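Local coordinates for spore germination protein GerM (Bacillus subtilis subsp. subtilis str. 168, PDB 6GZB) that is of unknown molecular function but affects both sporulation and germination, and is built from tandem GerMN domains, at residues Val103-Ala106 with Asp107-Val110; Lys157-Asn161 with Gly162-Lys166. All coordinates share one frame; numbering follows the deposited sequence.

Interaction 1: Val103-Ala106 with Asp107-Val110. With EDO (1,2-ethanediol), chain H.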
# COMPACT_ATOMS: atom_id res chain seq x y z
N VAL A 103 12.40 5.13 8.83
CA VAL A 103 12.13 6.13 7.79
C VAL A 103 12.52 7.54 8.22
O VAL A 103 13.14 8.29 7.47
CB VAL A 103 10.64 6.13 7.41
CG1 VAL A 103 10.34 7.23 6.40
CG2 VAL A 103 10.24 4.78 6.85
N LEU A 104 12.08 7.94 9.40
CA LEU A 104 12.34 9.30 9.89
C LEU A 104 13.70 9.36 10.57
O LEU A 104 14.15 8.37 11.16
CB LEU A 104 11.25 9.73 10.86
CG LEU A 104 9.84 9.72 10.28
CD1 LEU A 104 8.81 10.03 11.37
CD2 LEU A 104 9.73 10.69 9.11
N PRO A 105 14.39 10.51 10.46
CA PRO A 105 15.72 10.67 11.04
C PRO A 105 15.71 10.53 12.56
O PRO A 105 14.70 10.82 13.20
CB PRO A 105 16.11 12.09 10.63
CG PRO A 105 15.28 12.39 9.43
CD PRO A 105 13.98 11.69 9.68
N ALA A 106 16.82 10.05 13.11
CA ALA A 106 16.95 9.84 14.55
C ALA A 106 16.60 11.11 15.32
O ALA A 106 16.89 12.22 14.87
CB ALA A 106 18.36 9.39 14.90
N ASP A 107 15.93 10.93 16.45
CA ASP A 107 15.62 12.01 17.37
C ASP A 107 14.52 12.93 16.85
O ASP A 107 14.23 13.96 17.46
CB ASP A 107 16.88 12.82 17.70
CG ASP A 107 17.95 11.99 18.39
OD1 ASP A 107 17.63 11.33 19.40
OD2 ASP A 107 19.11 12.02 17.92
N THR A 108 13.85 12.53 15.78
CA THR A 108 12.62 13.21 15.36
C THR A 108 11.50 12.92 16.35
O THR A 108 11.29 11.77 16.74
CB THR A 108 12.19 12.78 13.95
OG1 THR A 108 13.24 13.07 13.01
CG2 THR A 108 10.93 13.53 13.53
N THR A 109 10.82 13.97 16.80
CA THR A 109 9.60 13.83 17.60
C THR A 109 8.44 14.46 16.84
O THR A 109 8.64 15.19 15.88
CB THR A 109 9.74 14.52 18.97
OG1 THR A 109 9.94 15.93 18.78
CG2 THR A 109 10.93 13.94 19.75
N VAL A 110 7.21 14.17 17.26
CA VAL A 110 6.05 14.57 16.48
C VAL A 110 4.80 14.68 17.34
O VAL A 110 4.61 13.91 18.28
CB VAL A 110 5.79 13.58 15.33
CG1 VAL A 110 5.38 12.22 15.87
CG2 VAL A 110 4.73 14.13 14.37
C1 EDO H . 7.19 18.64 18.83
O1 EDO H . 7.61 17.27 18.72
C2 EDO H . 7.81 19.48 17.72
O2 EDO H . 6.98 20.62 17.43

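Interaction 2: Lys157-Asn161 with Gly162-Lys166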
# COMPACT_ATOMS: atom_id res chain seq x y z
N LYS A 157 -1.49 16.68 6.56
CA LYS A 157 -0.73 17.91 6.41
C LYS A 157 0.53 17.80 7.25
O LYS A 157 0.51 17.27 8.36
CB LYS A 157 -1.54 19.12 6.87
CG LYS A 157 -2.64 19.55 5.91
CD LYS A 157 -3.34 20.79 6.44
CE LYS A 157 -4.65 21.07 5.70
NZ LYS A 157 -4.44 21.35 4.26
N LEU A 158 1.64 18.30 6.71
CA LEU A 158 2.93 18.16 7.36
C LEU A 158 3.41 19.51 7.89
O LEU A 158 3.26 20.53 7.22
CB LEU A 158 3.95 17.61 6.36
CG LEU A 158 4.15 16.09 6.22
CD1 LEU A 158 3.00 15.27 6.76
CD2 LEU A 158 4.43 15.72 4.78
N ARG A 159 3.95 19.53 9.10
CA ARG A 159 4.59 20.73 9.62
C ARG A 159 5.93 20.41 10.24
O ARG A 159 6.15 19.29 10.72
CB ARG A 159 3.70 21.41 10.66
CG ARG A 159 2.45 22.04 10.08
CD ARG A 159 1.53 22.54 11.18
NE ARG A 159 0.33 23.17 10.64
CZ ARG A 159 -0.58 23.80 11.37
NH1 ARG A 159 -0.41 23.95 12.68
NH2 ARG A 159 -1.64 24.33 10.78
N ILE A 160 6.82 21.39 10.25
CA ILE A 160 8.03 21.34 11.08
C ILE A 160 8.04 22.50 12.07
O ILE A 160 8.00 23.66 11.67
CB ILE A 160 9.30 21.39 10.22
CG1 ILE A 160 9.30 20.27 9.18
CG2 ILE A 160 10.54 21.29 11.09
CD1 ILE A 160 10.44 20.37 8.19
N ASN A 161 7.99 22.17 13.35
CA ASN A 161 7.89 23.17 14.41
C ASN A 161 6.79 24.19 14.13
O ASN A 161 6.97 25.38 14.34
CB ASN A 161 9.24 23.86 14.59
CG ASN A 161 10.23 23.02 15.37
OD1 ASN A 161 11.41 22.95 15.03
ND2 ASN A 161 9.74 22.35 16.42
N GLY A 162 5.65 23.71 13.64
CA GLY A 162 4.47 24.54 13.46
C GLY A 162 4.42 25.25 12.12
O GLY A 162 3.39 25.81 11.75
N HIS A 163 5.50 25.16 11.35
CA HIS A 163 5.55 25.78 10.02
C HIS A 163 5.00 24.83 8.96
O HIS A 163 5.43 23.68 8.88
CB HIS A 163 6.99 26.17 9.69
CG HIS A 163 7.19 26.64 8.28
ND1 HIS A 163 6.71 27.84 7.82
CD2 HIS A 163 7.86 26.07 7.25
CE1 HIS A 163 7.06 27.99 6.55
NE2 HIS A 163 7.74 26.92 6.18
N GLU A 164 4.05 25.30 8.17
CA GLU A 164 3.39 24.46 7.17
C GLU A 164 4.34 24.15 6.03
O GLU A 164 5.09 25.01 5.60
CB GLU A 164 2.13 25.14 6.64
CG GLU A 164 0.92 24.99 7.54
CD GLU A 164 -0.17 26.00 7.25
OE1 GLU A 164 -0.22 26.54 6.12
OE2 GLU A 164 -0.96 26.29 8.16
N LEU A 165 4.37 22.88 5.62
CA LEU A 165 5.22 22.45 4.51
C LEU A 165 4.42 22.45 3.21
O LEU A 165 3.52 21.63 3.02
CB LEU A 165 5.76 21.04 4.76
CG LEU A 165 6.75 20.84 5.91
CD1 LEU A 165 7.50 19.53 5.69
CD2 LEU A 165 7.71 22.01 6.03
N LYS A 166 4.81 23.32 2.29
CA LYS A 166 4.33 23.25 0.92
C LYS A 166 5.32 22.48 0.06
O LYS A 166 4.98 22.04 -1.03
CB LYS A 166 4.15 24.66 0.35
CG LYS A 166 3.02 25.45 1.00
CD LYS A 166 3.21 26.96 0.84
CE LYS A 166 2.88 27.42 -0.56
NZ LYS A 166 3.31 28.83 -0.79
O HOH W 1 1.95 19.42 4.27

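Interaction 1: Val103-Ala106 with Asp107-Val110
Thr-108 reaches back to Pro-105 with both its hydroxyl and its backbone amide, and the two donors converge on one carbonyl oxygen. The hydroxyl bond is the shorter, Thr-108 OG1 to Pro-105 O at 2.7 Å; the amide bond, Thr-108 N to Pro-105 O, measures 3.2 Å with an N-H...O angle of 149°. Both approach from the same face of the carbonyl, the hydroxyl standing 37° out of its plane. A chi1 of -58° sets OG1 beside the threonine's own backbone N, which is why one residue can supply both bonds. The amide bond closes a type II beta turn from Pro-105 to Thr-108, and the hydroxyl adds a second hold on the same oxygen; Asp-107, at the third position, has a left-handed backbone conformation, and the turn leads the chain into strand 110-114. The two side chains cross at a slant, Thr-108 OG1 lying 3.7 Å from Pro-105 CD. A valine in place of Thr-108 would probably leave the Pro-105 carbonyl with the amide alone on this side and the turn less firmly closed. Behind the turn, Leu-104 and Thr-108 both touch Phe-124 of strand 119-124. Beyond it, Thr-109 OG1 and O1 of a 1,2-ethanediol, probably a crystallisation additive, share a hydrogen bond of 2.7 Å.

Interaction 2: Lys157-Asn161 with Gly162-Lys166
Ile-160 and His-163 bracket a type I' beta turn that joins strands 155-160 and 163-164 in a hairpin with a two-residue loop, Asn-161 and Gly-162. They form its hydrogen-bonded pair: Ile-160 N donates to His-163 O at 3.0 Å, while His-163 N reaches Ile-160 O at 2.9 Å. Next comes the non-hydrogen-bonded pair Arg-159 and Glu-164, and then a further bond from Leu-165 N to Leu-158 O at 3.1 Å. Water 1 continues the connection, accepting from Leu-158 N, its oxygen lying 3.0 Å from Leu-165 O. At the turn, Gly-162 has phi 88° and psi -8°, where a side chain would collide with the Asn-161 carbonyl.

Arg-159 and Glu-164 run side by side on one face of the hairpin. The arginine is extended from CG to NE, which carries its guanidinium alongside the glutamate; Arg-159 NH2 forms a salt bridge to Glu-164 OE2 at 3.3 Å, the two planar groups 28° apart. Arg-159 NE is buried without a polar partner, with Glu-164 CG 3.6 Å from it. On the other side, Leu-165 lies obliquely across Ile-160, with Leu-165 CD2 3.8 Å from Ile-160 CD1, and its CD1 branch also meets Leu-158 CB at 4.1 Å.

Strand 163-164 is an outermost strand of the four-stranded sheet within this chain. Strand 155-160 pairs on its other edge, in parallel, with strand 119-124, whose Asp-123 accepts a hydrogen bond from Gly-162 N through OD1; Ile-175 touches both Leu-158 and Leu-165, and Phe-128 touches Ile-160.

How the interactions relate
Both interactions are local chain reversals within the first of the two sequence-family regions, and they serve the same four-stranded mixed sheet from its two ends. Interaction 1 delivers the chain into strand 110-114, one outermost strand; interaction 2 forms the hairpin that adds the other, strand 163-164. Their centres are about 15 Å apart and their nearest atoms about 6 Å, so they do not touch. The connection runs instead through shared neighbours: Phe-124 of strand 119-124 is touched by side chains of interaction 1 and is backbone hydrogen-bonded with Arg-159 and Asn-161, while Phe-128 meets both Leu-104 and Ile-160. A 1,2-ethanediol lies at Thr-109 and one about 3 Å from the Asn-161 side chain, both probably from the crystallisation liquor.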